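PDB 4GB5: SnoaL-like domain-containing protein from Kribbella flavida, which is of unknown function but carries the cone-shaped NTF2-like fold of the SnoaL-like family, whose members often bind or transform small molecules in a central pocket. Local coordinates for residues A[11-16]-A[82-87]; A[27-32]-A[64-69]; A[94-99]-A[118-123]; A[100-105]-A[112-117]. All coordinates share one frame; numbering follows the deposited sequence.

Interaction 1. Residues A[11-16]-A[82-87]; sequences AEIIEL and HVVTID
I14 sets its CG2 methyl squarely over one face of the H82 imidazole, a CH-pi contact in which CG2 stands 3.8 Å from the ring centroid and only 8° off the normal. With CG2 anti to its own backbone N, the methyl is presented to the ring, while the other branch, through CG1, reaches back to H82 CB and to V84. There I14 CG1 lies 4.0 Å from V84 CG2, so V84 is shared between neighbouring isoleucines: its second methyl, CG1, meets I13 CG2 at 4.1 Å. Further along the strand I13 and I86 slide past each other in opposite directions, I13 CD1 coming to 3.9 Å from I86 CG1. This is the N-terminal helix of the NTF2-like fold packed against the curved sheet, here on the edge strand 74-87, the 11-16 and 82-87 segments running at 133°. Every second strand residue, H82, V84 and I86, points its CB at the helix. An alanine in place of H82 would probably leave the CG2 methyl of I14 without the flat surface beneath it and open a gap beside F17, whose ring meets the imidazole edge-to-face. E15, on another side of the helix, accepts through OE1 from the backbone N of V84 in the second subunit, and V84 N here donates in the same way to E15 OE1 of the third subunit.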
loop_
_atom_site.group_PDB
_atom_site.type_symbol
_atom_site.label_atom_id
_atom_site.label_comp_id
_atom_site.label_asym_id
_atom_site.label_seq_id
_atom_site.Cartn_x
_atom_site.Cartn_y
_atom_site.Cartn_z
ATOM N N ALA A 11 -2.709 -13.371 -10.189
ATOM C CA ALA A 11 -2.094 -13.360 -8.858
ATOM C C ALA A 11 -0.546 -13.385 -8.967
ATOM O O ALA A 11 0.139 -12.699 -8.213
ATOM C CB ALA A 11 -2.611 -14.527 -8.012
ATOM N N GLU A 12 -0.016 -14.152 -9.905
ATOM C CA GLU A 12 1.423 -14.238 -10.100
ATOM C C GLU A 12 1.988 -12.911 -10.604
ATOM O O GLU A 12 3.090 -12.490 -10.183
ATOM C CB GLU A 12 1.800 -15.413 -11.012
ATOM C CG GLU A 12 1.655 -16.782 -10.334
ATOM C CD GLU A 12 1.982 -17.939 -11.245
ATOM O OE1 GLU A 12 2.307 -17.694 -12.427
ATOM O OE2 GLU A 12 1.928 -19.099 -10.767
ATOM N N ILE A 13 1.227 -12.233 -11.462
ATOM C CA ILE A 13 1.634 -10.925 -11.997
ATOM C C ILE A 13 1.626 -9.909 -10.862
ATOM O O ILE A 13 2.567 -9.102 -10.730
ATOM C CB ILE A 13 0.745 -10.512 -13.161
ATOM C CG1 ILE A 13 1.048 -11.384 -14.364
ATOM C CG2 ILE A 13 0.907 -9.011 -13.520
ATOM C CD1 ILE A 13 -0.005 -11.216 -15.447
ATOM N N ILE A 14 0.593 -9.908 -10.027
ATOM C CA ILE A 14 0.575 -8.986 -8.887
ATOM C C ILE A 14 1.754 -9.288 -7.968
ATOM O O ILE A 14 2.437 -8.358 -7.505
ATOM C CB ILE A 14 -0.800 -8.958 -8.175
ATOM C CG1 ILE A 14 -1.817 -8.343 -9.104
ATOM C CG2 ILE A 14 -0.740 -8.166 -6.855
ATOM C CD1 ILE A 14 -3.243 -8.412 -8.671
ATOM N N GLU A 15 2.008 -10.546 -7.688
ATOM C CA GLU A 15 3.123 -10.904 -6.800
ATOM C C GLU A 15 4.437 -10.430 -7.355
ATOM O O GLU A 15 5.349 -10.098 -6.590
ATOM C CB GLU A 15 3.139 -12.412 -6.599
ATOM C CG GLU A 15 4.178 -12.912 -5.677
ATOM C CD GLU A 15 3.983 -14.370 -5.333
ATOM O OE1 GLU A 15 3.139 -14.707 -4.461
ATOM O OE2 GLU A 15 4.681 -15.184 -5.968
ATOM N N LEU A 16 4.600 -10.373 -8.674
ATOM C CA LEU A 16 5.850 -9.861 -9.237
ATOM C C LEU A 16 6.180 -8.485 -8.759
ATOM O O LEU A 16 7.364 -8.124 -8.638
ATOM C CB LEU A 16 5.816 -9.732 -10.753
ATOM C CG LEU A 16 6.112 -10.948 -11.562
ATOM C CD1 LEU A 16 5.911 -10.639 -13.018
ATOM C CD2 LEU A 16 7.563 -11.347 -11.330
ATOM N N HIS A 82 -3.181 -2.431 -8.269
ATOM C CA HIS A 82 -2.833 -3.078 -9.541
ATOM C C HIS A 82 -4.046 -3.240 -10.438
ATOM O O HIS A 82 -5.062 -3.790 -10.021
ATOM C CB HIS A 82 -2.176 -4.443 -9.300
ATOM C CG HIS A 82 -1.140 -4.413 -8.231
ATOM N ND1 HIS A 82 -1.485 -4.392 -6.894
ATOM C CD2 HIS A 82 0.210 -4.425 -8.286
ATOM C CE1 HIS A 82 -0.377 -4.396 -6.179
ATOM N NE2 HIS A 82 0.662 -4.383 -6.992
ATOM N N VAL A 83 -3.926 -2.799 -11.693
ATOM C CA VAL A 83 -4.951 -2.958 -12.704
ATOM C C VAL A 83 -4.283 -3.760 -13.815
ATOM O O VAL A 83 -3.359 -3.267 -14.488
ATOM C CB VAL A 83 -5.395 -1.615 -13.198
ATOM C CG1 VAL A 83 -6.427 -1.763 -14.290
ATOM C CG2 VAL A 83 -5.942 -0.727 -12.083
ATOM N N VAL A 84 -4.687 -5.042 -13.942
ATOM C CA VAL A 84 -3.969 -6.027 -14.742
ATOM C C VAL A 84 -4.839 -6.455 -15.899
ATOM O O VAL A 84 -5.990 -6.848 -15.701
ATOM C CB VAL A 84 -3.619 -7.244 -13.872
ATOM C CG1 VAL A 84 -2.969 -8.309 -14.710
ATOM C CG2 VAL A 84 -2.745 -6.857 -12.668
ATOM N N THR A 85 -4.291 -6.397 -17.112
ATOM C CA THR A 85 -4.976 -6.868 -18.292
ATOM C C THR A 85 -4.132 -7.924 -18.942
ATOM O O THR A 85 -2.989 -7.655 -19.264
ATOM C CB THR A 85 -5.209 -5.693 -19.243
ATOM O OG1 THR A 85 -5.848 -4.621 -18.511
ATOM C CG2 THR A 85 -6.092 -6.096 -20.410
ATOM N N ILE A 86 -4.668 -9.134 -19.114
ATOM C CA ILE A 86 -3.897 -10.264 -19.593
ATOM C C ILE A 86 -4.416 -10.713 -20.964
ATOM O O ILE A 86 -5.632 -10.765 -21.192
ATOM C CB ILE A 86 -4.010 -11.442 -18.634
ATOM C CG1 ILE A 86 -3.509 -11.013 -17.255
ATOM C CG2 ILE A 86 -3.236 -12.639 -19.159
ATOM C CD1 ILE A 86 -3.900 -11.987 -16.135
ATOM N N ASP A 87 -3.495 -11.006 -21.872
ATOM C CA ASP A 87 -3.837 -11.556 -23.178
ATOM C C ASP A 87 -2.832 -12.665 -23.413
ATOM O O ASP A 87 -1.711 -12.418 -23.842
ATOM C CB ASP A 87 -3.725 -10.452 -24.232
ATOM C CG ASP A 87 -4.036 -10.931 -25.634
ATOM O OD1 ASP A 87 -4.411 -12.105 -25.786
ATOM O OD2 ASP A 87 -3.896 -10.113 -26.568
#

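Interaction 2. Residues A[27-32]-A[64-69]; sequences KEFTDL and ALRASF
F29 drops its ring onto the last turns of helix 58-69, and most of the contact is apolar. One face of the ring lies on the backbone where L65 passes into R66: R66 CA is 3.9 Å from the ring centroid, a CH-pi contact over the face. The CD1 side touches L65, with F29 CD1 3.6 Å from L65 CB, while CD2 meets R66 CB on the other flank. CZ reaches F69 CB at 3.7 Å; the two phenyl planes are only 17° apart but slid so far that the rings barely overlap.

Polar contacts frame the ring. The R66 chain bends at chi3, and F29 CB lies over one face of the R66 guanidinium, whose plane is nearly perpendicular to the F29 ring; R66 NH2 comes within 2.6 Å of T30 OG1. One water accepts from F29 N and from R66 NH2, and donates to K27 O. K27 runs extended to the helix end, where NZ hydrogen-bonds to F72 O and makes only a weak bond, 3.3 Å, to F69 O. Within the loop, the E28 carboxylate gathers three backbone N-H groups: OE1 takes those of T30 and D31, and OE2 takes that of L32.

K27 leaves helix 6-25 with positive phi in a Schellman motif, and F29 then anchors the loop between helices 6-25 and 32-36 on helix 58-69 of this NTF2-like domain.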
loop_
_atom_site.group_PDB
_atom_site.type_symbol
_atom_site.label_atom_id
_atom_site.label_comp_id
_atom_site.label_asym_id
_atom_site.label_seq_id
_atom_site.Cartn_x
_atom_site.Cartn_y
_atom_site.Cartn_z
ATOM N N LYS A 27 17.918 -4.493 -1.399
ATOM C CA LYS A 27 19.176 -4.241 -2.137
ATOM C C LYS A 27 19.820 -5.483 -2.712
ATOM O O LYS A 27 21.028 -5.712 -2.579
ATOM C CB LYS A 27 20.183 -3.447 -1.310
ATOM C CG LYS A 27 19.895 -1.964 -1.276
ATOM C CD LYS A 27 21.044 -1.166 -0.705
ATOM C CE LYS A 27 20.641 0.193 -0.191
ATOM N NZ LYS A 27 21.795 0.908 0.385
ATOM N N GLU A 28 18.990 -6.284 -3.350
ATOM C CA GLU A 28 19.386 -7.564 -3.888
ATOM C C GLU A 28 19.276 -7.485 -5.387
ATOM O O GLU A 28 18.226 -7.717 -5.991
ATOM C CB GLU A 28 18.540 -8.681 -3.296
ATOM C CG GLU A 28 19.318 -9.993 -3.291
ATOM C CD GLU A 28 19.448 -10.614 -4.646
ATOM O OE1 GLU A 28 20.507 -10.424 -5.273
ATOM O OE2 GLU A 28 18.495 -11.319 -5.046
ATOM N N PHE A 29 20.381 -7.072 -5.993
ATOM C CA PHE A 29 20.392 -6.720 -7.417
ATOM C C PHE A 29 20.976 -7.772 -8.335
ATOM O O PHE A 29 21.262 -7.515 -9.503
ATOM C CB PHE A 29 21.159 -5.392 -7.608
ATOM C CG PHE A 29 20.616 -4.274 -6.769
ATOM C CD1 PHE A 29 19.379 -3.725 -7.055
ATOM C CD2 PHE A 29 21.344 -3.790 -5.706
ATOM C CE1 PHE A 29 18.848 -2.701 -6.273
ATOM C CE2 PHE A 29 20.832 -2.742 -4.934
ATOM C CZ PHE A 29 19.580 -2.229 -5.221
ATOM N N THR A 30 21.210 -8.966 -7.803
ATOM C CA THR A 30 21.903 -10.016 -8.535
ATOM C C THR A 30 20.995 -11.168 -8.915
ATOM O O THR A 30 20.831 -11.452 -10.108
ATOM C CB THR A 30 23.075 -10.502 -7.661
ATOM O OG1 THR A 30 23.953 -9.384 -7.437
ATOM C CG2 THR A 30 23.795 -11.622 -8.331
ATOM N N ASP A 31 20.434 -11.849 -7.924
ATOM C CA ASP A 31 19.535 -12.986 -8.149
ATOM C C ASP A 31 18.089 -12.572 -8.466
ATOM O O ASP A 31 17.521 -12.993 -9.485
ATOM C CB ASP A 31 19.580 -13.912 -6.920
ATOM C CG ASP A 31 18.605 -15.077 -7.011
ATOM O OD1 ASP A 31 18.928 -16.045 -7.718
ATOM O OD2 ASP A 31 17.536 -15.034 -6.359
ATOM N N LEU A 32 17.508 -11.754 -7.606
ATOM C CA LEU A 32 16.094 -11.373 -7.698
ATOM C C LEU A 32 15.757 -10.779 -9.076
ATOM O O LEU A 32 14.687 -11.114 -9.626
ATOM C CB LEU A 32 15.722 -10.452 -6.562
ATOM C CG LEU A 32 14.312 -10.455 -6.022
ATOM C CD1 LEU A 32 13.669 -11.852 -5.992
ATOM C CD2 LEU A 32 14.389 -9.839 -4.626
ATOM N N ALA A 64 23.418 -0.846 -12.554
ATOM C CA ALA A 64 23.007 0.539 -12.426
ATOM C C ALA A 64 22.178 0.759 -11.165
ATOM O O ALA A 64 22.343 1.759 -10.472
ATOM C CB ALA A 64 22.196 0.949 -13.651
ATOM N N LEU A 65 21.235 -0.152 -10.897
ATOM C CA LEU A 65 20.452 -0.093 -9.666
ATOM C C LEU A 65 21.333 -0.209 -8.425
ATOM O O LEU A 65 21.164 0.521 -7.434
ATOM C CB LEU A 65 19.388 -1.201 -9.602
ATOM C CG LEU A 65 18.151 -1.163 -10.486
ATOM C CD1 LEU A 65 17.187 -2.180 -9.961
ATOM C CD2 LEU A 65 17.509 0.182 -10.472
ATOM N N ARG A 66 22.294 -1.119 -8.476
ATOM C CA ARG A 66 23.189 -1.254 -7.339
ATOM C C ARG A 66 23.936 0.042 -7.050
ATOM O O ARG A 66 24.033 0.461 -5.896
ATOM C CB ARG A 66 24.157 -2.419 -7.524
ATOM C CG ARG A 66 25.195 -2.493 -6.451
ATOM C CD ARG A 66 26.138 -3.636 -6.641
ATOM N NE ARG A 66 25.432 -4.907 -6.567
ATOM C CZ ARG A 66 25.218 -5.721 -7.590
ATOM N NH1 ARG A 66 25.655 -5.436 -8.817
ATOM N NH2 ARG A 66 24.544 -6.846 -7.391
ATOM N N ALA A 67 24.474 0.658 -8.092
ATOM C CA ALA A 67 25.172 1.932 -7.936
ATOM C C ALA A 67 24.276 3.041 -7.402
ATOM O O ALA A 67 24.647 3.764 -6.489
ATOM C CB ALA A 67 25.803 2.336 -9.270
ATOM N N SER A 68 23.091 3.194 -7.961
ATOM C CA SER A 68 22.238 4.312 -7.564
ATOM C C SER A 68 21.607 4.118 -6.171
ATOM O O SER A 68 21.583 5.038 -5.335
ATOM C CB SER A 68 21.181 4.605 -8.631
ATOM O OG SER A 68 20.304 3.517 -8.853
ATOM N N PHE A 69 21.111 2.922 -5.887
ATOM C CA PHE A 69 20.519 2.669 -4.582
ATOM C C PHE A 69 21.594 2.609 -3.489
ATOM O O PHE A 69 21.294 2.733 -2.315
ATOM C CB PHE A 69 19.606 1.413 -4.608
ATOM C CG PHE A 69 18.268 1.649 -5.231
ATOM C CD1 PHE A 69 17.274 2.313 -4.531
ATOM C CD2 PHE A 69 17.951 1.169 -6.475
ATOM C CE1 PHE A 69 16.016 2.540 -5.117
ATOM C CE2 PHE A 69 16.714 1.388 -7.035
ATOM C CZ PHE A 69 15.730 2.054 -6.331
HETATM O O HOH W 1 23.002 -7.022 -4.660
#

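Interaction 3. Residues A[94-99]-A[118-123]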
loop_
_atom_site.group_PDB
_atom_site.type_symbol
_atom_site.label_atom_id
_atom_site.label_comp_id
_atom_site.label_asym_id
_atom_site.label_seq_id
_atom_site.Cartn_x
_atom_site.Cartn_y
_atom_site.Cartn_z
ATOM N N HIS A 94 -1.078 -1.420 -14.683
ATOM C CA HIS A 94 -1.015 -0.068 -14.157
ATOM C C HIS A 94 -1.083 -0.160 -12.653
ATOM O O HIS A 94 -1.944 -0.882 -12.114
ATOM C CB HIS A 94 -2.168 0.764 -14.693
ATOM C CG HIS A 94 -2.360 2.065 -14.000
ATOM N ND1 HIS A 94 -1.710 3.211 -14.414
ATOM C CD2 HIS A 94 -3.155 2.426 -12.971
ATOM C CE1 HIS A 94 -2.083 4.224 -13.638
ATOM N NE2 HIS A 94 -2.926 3.763 -12.730
ATOM N N ALA A 95 -0.231 0.559 -11.958
ATOM C CA ALA A 95 -0.275 0.520 -10.492
ATOM C C ALA A 95 0.127 1.846 -9.902
ATOM O O ALA A 95 0.832 2.630 -10.544
ATOM C CB ALA A 95 0.603 -0.629 -9.914
ATOM N N HIS A 96 -0.264 2.059 -8.654
ATOM C CA HIS A 96 0.265 3.167 -7.861
ATOM C C HIS A 96 1.586 2.776 -7.202
ATOM O O HIS A 96 1.780 1.621 -6.785
ATOM C CB HIS A 96 -0.704 3.484 -6.727
ATOM C CG HIS A 96 -1.822 4.403 -7.080
ATOM N ND1 HIS A 96 -2.736 4.148 -8.090
ATOM C CD2 HIS A 96 -2.170 5.605 -6.553
ATOM C CE1 HIS A 96 -3.579 5.165 -8.179
ATOM N NE2 HIS A 96 -3.258 6.062 -7.257
ATOM N N VAL A 97 2.480 3.751 -7.086
ATOM C CA VAL A 97 3.700 3.603 -6.315
ATOM C C VAL A 97 3.997 4.809 -5.478
ATOM O O VAL A 97 3.896 5.943 -5.929
ATOM C CB VAL A 97 4.919 3.244 -7.234
ATOM C CG1 VAL A 97 5.148 4.221 -8.313
ATOM C CG2 VAL A 97 6.212 3.074 -6.387
ATOM N N ARG A 98 4.400 4.529 -4.242
ATOM C CA ARG A 98 4.962 5.519 -3.334
ATOM C C ARG A 98 6.344 5.049 -2.933
ATOM O O ARG A 98 6.466 4.022 -2.228
ATOM C CB ARG A 98 4.050 5.671 -2.123
ATOM C CG ARG A 98 4.533 6.765 -1.145
ATOM C CD ARG A 98 3.521 7.000 -0.033
ATOM N NE ARG A 98 3.806 8.201 0.682
ATOM C CZ ARG A 98 4.754 8.368 1.590
ATOM N NH1 ARG A 98 5.530 7.355 1.953
ATOM N NH2 ARG A 98 4.891 9.524 2.176
ATOM N N ALA A 99 7.390 5.762 -3.373
ATOM C CA ALA A 99 8.773 5.285 -3.173
ATOM C C ALA A 99 9.496 6.307 -2.310
ATOM O O ALA A 99 9.636 7.463 -2.708
ATOM C CB ALA A 99 9.484 5.122 -4.480
ATOM N N VAL A 118 5.983 9.850 -5.817
ATOM C CA VAL A 118 4.679 9.204 -5.938
ATOM C C VAL A 118 4.264 9.239 -7.393
ATOM O O VAL A 118 4.616 10.167 -8.121
ATOM C CB VAL A 118 3.585 9.826 -5.044
ATOM C CG1 VAL A 118 3.802 9.441 -3.547
ATOM C CG2 VAL A 118 3.516 11.271 -5.228
ATOM N N GLY A 119 3.473 8.261 -7.806
ATOM C CA GLY A 119 3.002 8.228 -9.177
ATOM C C GLY A 119 2.612 6.813 -9.522
ATOM O O GLY A 119 1.992 6.115 -8.712
ATOM N N PHE A 120 2.927 6.429 -10.755
ATOM C CA PHE A 120 2.352 5.215 -11.336
ATOM C C PHE A 120 3.377 4.416 -12.103
ATOM O O PHE A 120 4.281 4.962 -12.715
ATOM C CB PHE A 120 1.239 5.596 -12.297
ATOM C CG PHE A 120 0.315 6.620 -11.761
ATOM C CD1 PHE A 120 0.538 7.971 -11.974
ATOM C CD2 PHE A 120 -0.748 6.219 -10.982
ATOM C CE1 PHE A 120 -0.286 8.931 -11.426
ATOM C CE2 PHE A 120 -1.586 7.174 -10.416
ATOM C CZ PHE A 120 -1.353 8.539 -10.643
ATOM N N TYR A 121 3.205 3.099 -12.073
ATOM C CA TYR A 121 3.848 2.215 -13.021
ATOM C C TYR A 121 2.850 1.906 -14.106
ATOM O O TYR A 121 1.662 1.682 -13.826
ATOM C CB TYR A 121 4.299 0.891 -12.375
ATOM C CG TYR A 121 5.460 1.066 -11.437
ATOM C CD1 TYR A 121 6.678 1.576 -11.880
ATOM C CD2 TYR A 121 5.355 0.710 -10.101
ATOM C CE1 TYR A 121 7.734 1.743 -11.002
ATOM C CE2 TYR A 121 6.401 0.855 -9.256
ATOM C CZ TYR A 121 7.559 1.393 -9.670
ATOM O OH TYR A 121 8.626 1.546 -8.777
ATOM N N ASP A 122 3.350 1.866 -15.354
ATOM C CA ASP A 122 2.596 1.368 -16.481
ATOM C C ASP A 122 3.518 0.403 -17.214
ATOM O O ASP A 122 4.376 0.786 -17.999
ATOM C CB ASP A 122 2.071 2.471 -17.365
ATOM C CG ASP A 122 1.028 3.302 -16.670
ATOM O OD1 ASP A 122 -0.144 2.843 -16.612
ATOM O OD2 ASP A 122 1.384 4.371 -16.140
ATOM N N ASN A 123 3.409 -0.860 -16.803
ATOM C CA ASN A 123 4.388 -1.882 -17.094
ATOM C C ASN A 123 3.822 -2.958 -18.000
ATOM O O ASN A 123 2.610 -3.029 -18.197
ATOM C CB ASN A 123 4.819 -2.538 -15.780
ATOM C CG ASN A 123 5.690 -1.654 -14.939
ATOM O OD1 ASN A 123 5.905 -0.481 -15.257
ATOM N ND2 ASN A 123 6.185 -2.200 -13.800
#
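H94 to R98 pair with D122 to V118 as antiparallel neighbours, A95 with Y121 and V97 with G119 being the hydrogen-bonded pairs, each closed by two backbone bonds. These are two adjacent inner strands of the strongly curved sheet of the NTF2-like fold. G119 has backbone angles at which a side chain would collide with the carbonyl O before it.

On the face carrying H94, H96 and F120, three rings form an aromatic cluster. The F120 ring presents its edge to the face of H96, F120 CE2 lying 3.6 Å from H96 CE1 with the planes at 81°. Toward H94 the planes are nearly parallel but slid apart, and H94 CE1 touches F120 CD2 at 3.6 Å. H94 CG lies anti to the backbone N (chi1 168°), the ring side by side with D122, and ND1 donates to D122 OD1 at 2.7 Å, with the oxygen in the imidazole plane. An alanine at H94 would probably leave D122 OD1 without this donor and strip F120 of a flanking ring. The other ring nitrogen, H94 NE2, bonds to D22 of the third subunit and H96 NE2 to D25 there, so this face lies at a subunit interface; R98 likewise pairs with E100 of that subunit.

On the other face V97 crosses Y121 at about a right angle: CG1 lies over the phenol ring, 4.0 Å from its centroid, while V97 CB approaches Y121 CE2 to 3.5 Å.

Interaction 4. Residues A[100-105]-A[112-117]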
loop_
_atom_site.group_PDB
_atom_site.type_symbol
_atom_site.label_atom_id
_atom_site.label_comp_id
_atom_site.label_asym_id
_atom_site.label_seq_id
_atom_site.Cartn_x
_atom_site.Cartn_y
_atom_site.Cartn_z
ATOM N N GLU A 100 9.956 5.865 -1.157
ATOM C CA GLU A 100 10.722 6.663 -0.211
ATOM C C GLU A 100 12.183 6.261 -0.298
ATOM O O GLU A 100 12.483 5.072 -0.329
ATOM C CB GLU A 100 10.260 6.418 1.212
ATOM C CG GLU A 100 8.879 6.935 1.487
ATOM C CD GLU A 100 8.295 6.324 2.740
ATOM O OE1 GLU A 100 8.067 5.078 2.771
ATOM O OE2 GLU A 100 8.076 7.078 3.698
ATOM N N HIS A 101 13.088 7.250 -0.261
ATOM C CA HIS A 101 14.526 6.976 -0.330
ATOM C C HIS A 101 15.204 7.881 0.710
ATOM O O HIS A 101 15.101 9.127 0.629
ATOM C CB HIS A 101 15.107 7.339 -1.694
ATOM C CG HIS A 101 14.300 6.892 -2.869
ATOM N ND1 HIS A 101 13.142 7.527 -3.267
ATOM C CD2 HIS A 101 14.533 5.934 -3.801
ATOM C CE1 HIS A 101 12.668 6.958 -4.358
ATOM N NE2 HIS A 101 13.482 5.971 -4.691
ATOM N N TRP A 102 15.872 7.283 1.688
ATOM C CA TRP A 102 16.529 8.025 2.759
ATOM C C TRP A 102 18.001 8.123 2.521
ATOM O O TRP A 102 18.668 7.110 2.326
ATOM C CB TRP A 102 16.247 7.364 4.091
ATOM C CG TRP A 102 14.810 7.554 4.584
ATOM C CD1 TRP A 102 14.322 8.638 5.253
ATOM C CD2 TRP A 102 13.721 6.661 4.409
ATOM N NE1 TRP A 102 12.991 8.453 5.503
ATOM C CE2 TRP A 102 12.605 7.241 5.019
ATOM C CE3 TRP A 102 13.583 5.404 3.818
ATOM C CZ2 TRP A 102 11.372 6.623 5.032
ATOM C CZ3 TRP A 102 12.352 4.786 3.864
ATOM C CH2 TRP A 102 11.266 5.420 4.434
ATOM N N LEU A 103 18.502 9.342 2.560
ATOM C CA LEU A 103 19.936 9.593 2.461
ATOM C C LEU A 103 20.570 9.437 3.826
ATOM O O LEU A 103 19.972 9.767 4.839
ATOM C CB LEU A 103 20.221 11.013 1.974
ATOM C CG LEU A 103 19.959 11.257 0.490
ATOM C CD1 LEU A 103 20.979 10.505 -0.341
ATOM C CD2 LEU A 103 18.555 10.826 0.051
ATOM N N PRO A 104 21.811 8.970 3.854
ATOM C CA PRO A 104 22.528 8.938 5.125
ATOM C C PRO A 104 22.751 10.336 5.657
ATOM O O PRO A 104 22.859 11.300 4.929
ATOM C CB PRO A 104 23.858 8.270 4.770
ATOM C CG PRO A 104 24.043 8.538 3.334
ATOM C CD PRO A 104 22.662 8.595 2.711
ATOM N N ALA A 105 22.858 10.432 6.969
ATOM C CA ALA A 105 23.144 11.676 7.633
ATOM C C ALA A 105 24.411 12.362 7.137
ATOM O O ALA A 105 24.491 13.601 7.114
ATOM C CB ALA A 105 23.219 11.437 9.165
ATOM N N PRO A 112 16.814 18.178 4.733
ATOM C CA PRO A 112 15.910 17.058 4.472
ATOM C C PRO A 112 16.694 15.824 4.100
ATOM O O PRO A 112 17.769 15.917 3.522
ATOM C CB PRO A 112 15.060 17.561 3.307
ATOM C CG PRO A 112 15.868 18.582 2.647
ATOM C CD PRO A 112 16.711 19.227 3.705
ATOM N N ASP A 113 16.148 14.659 4.416
ATOM C CA ASP A 113 16.861 13.445 4.111
ATOM C C ASP A 113 16.054 12.431 3.343
ATOM O O ASP A 113 16.559 11.373 3.047
ATOM C CB ASP A 113 17.442 12.809 5.361
ATOM C CG ASP A 113 16.406 12.226 6.280
ATOM O OD1 ASP A 113 15.212 12.396 6.023
ATOM O OD2 ASP A 113 16.851 11.618 7.291
ATOM N N ARG A 114 14.833 12.761 2.963
ATOM C CA ARG A 114 13.994 11.757 2.312
ATOM C C ARG A 114 13.478 12.248 0.977
ATOM O O ARG A 114 12.776 13.269 0.895
ATOM C CB ARG A 114 12.817 11.330 3.192
ATOM C CG ARG A 114 12.010 10.137 2.687
ATOM C CD ARG A 114 10.936 10.582 1.766
ATOM N NE ARG A 114 9.768 11.138 2.442
ATOM C CZ ARG A 114 9.271 12.364 2.299
ATOM N NH1 ARG A 114 9.908 13.325 1.631
ATOM N NH2 ARG A 114 8.144 12.689 2.941
ATOM N N TRP A 115 13.858 11.537 -0.081
ATOM C CA TRP A 115 13.385 11.795 -1.427
ATOM C C TRP A 115 12.152 10.920 -1.634
ATOM O O TRP A 115 12.213 9.697 -1.570
ATOM C CB TRP A 115 14.473 11.413 -2.460
ATOM C CG TRP A 115 14.034 11.478 -3.879
ATOM C CD1 TRP A 115 13.160 12.395 -4.478
ATOM C CD2 TRP A 115 14.459 10.603 -4.933
ATOM N NE1 TRP A 115 13.041 12.105 -5.827
ATOM C CE2 TRP A 115 13.812 11.001 -6.106
ATOM C CE3 TRP A 115 15.301 9.492 -4.979
ATOM C CZ2 TRP A 115 14.012 10.347 -7.314
ATOM C CZ3 TRP A 115 15.472 8.846 -6.160
ATOM C CH2 TRP A 115 14.859 9.292 -7.330
ATOM N N LEU A 116 11.040 11.581 -1.907
ATOM C CA LEU A 116 9.761 10.912 -2.153
ATOM C C LEU A 116 9.358 11.029 -3.594
ATOM O O LEU A 116 9.370 12.131 -4.155
ATOM C CB LEU A 116 8.648 11.563 -1.303
ATOM C CG LEU A 116 7.297 10.848 -1.396
ATOM C CD1 LEU A 116 7.304 9.474 -0.816
ATOM C CD2 LEU A 116 6.261 11.759 -0.705
ATOM N N VAL A 117 9.013 9.887 -4.194
ATOM C CA VAL A 117 8.389 9.877 -5.513
ATOM C C VAL A 117 7.060 9.188 -5.381
ATOM O O VAL A 117 7.012 8.059 -4.893
ATOM C CB VAL A 117 9.224 9.080 -6.514
ATOM C CG1 VAL A 117 8.498 9.011 -7.868
ATOM C CG2 VAL A 117 10.566 9.716 -6.648
HETATM O O HOH W 2 8.725 9.439 4.512
#
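H101 and W115 stack face to face, the imidazole over the six-membered ring of the indole, with centroids 4.2 Å apart and planes at 25°. The same pair carries hydrogen bonds: W115 N donates to H101 O, while W115 O accepts twice, from H101 N and, at 2.9 Å, from H101 ND1. The two donors come from opposite faces of the carbonyl plane, and W115 O lies in the plane of the imidazole, which fixes the rotation of that ring. A further backbone bond, L103 N to D113 O at 2.9 Å, closes the pairing just beyond the strands. This is the loop end of a beta hairpin, strands 90-102 and 114-128 of the curved NTF2-like sheet, joined by a loop that holds the short helix 105-108.

CH-pi packing marks the face of W102 and R114: R114 CG, anti to its backbone N (chi1 -171°), sits over the five-membered ring of W102, 3.7 Å from its centroid. W102 also stacks on Y143 of the second subunit.

Charges meet here through water. One water donates to E100 OE2 at 2.6 Å and accepts from R114 NE, linking groups too far apart for a salt bridge; E100 bonds directly to R98 of the second subunit, and R114 to E145 in its own chain.

Interactions 1, 3 and 4 follow the curved sheet: interaction 1 packs helix 6-25 on strand 74-87, and its neighbour 90-102 pairs with 114-128 in interaction 3 and then in interaction 4. Interaction 2, between the loop after helix 6-25 and helix 58-69, falls in sequence between the two segments of interaction 1, and 3 and 4 come after. V83 N to H94 O, 2.8 Å, joins interactions 1 and 3, and A99 N to V117 O, 2.8 Å, joins 3 and 4. The centres of 1 and 4 lie about 30 Å apart. Interaction 2 touches 4 at F69 CE1 to H101 CD2, 3.9 Å. The sheet and helix 6-25 also contribute to contacts between subunits.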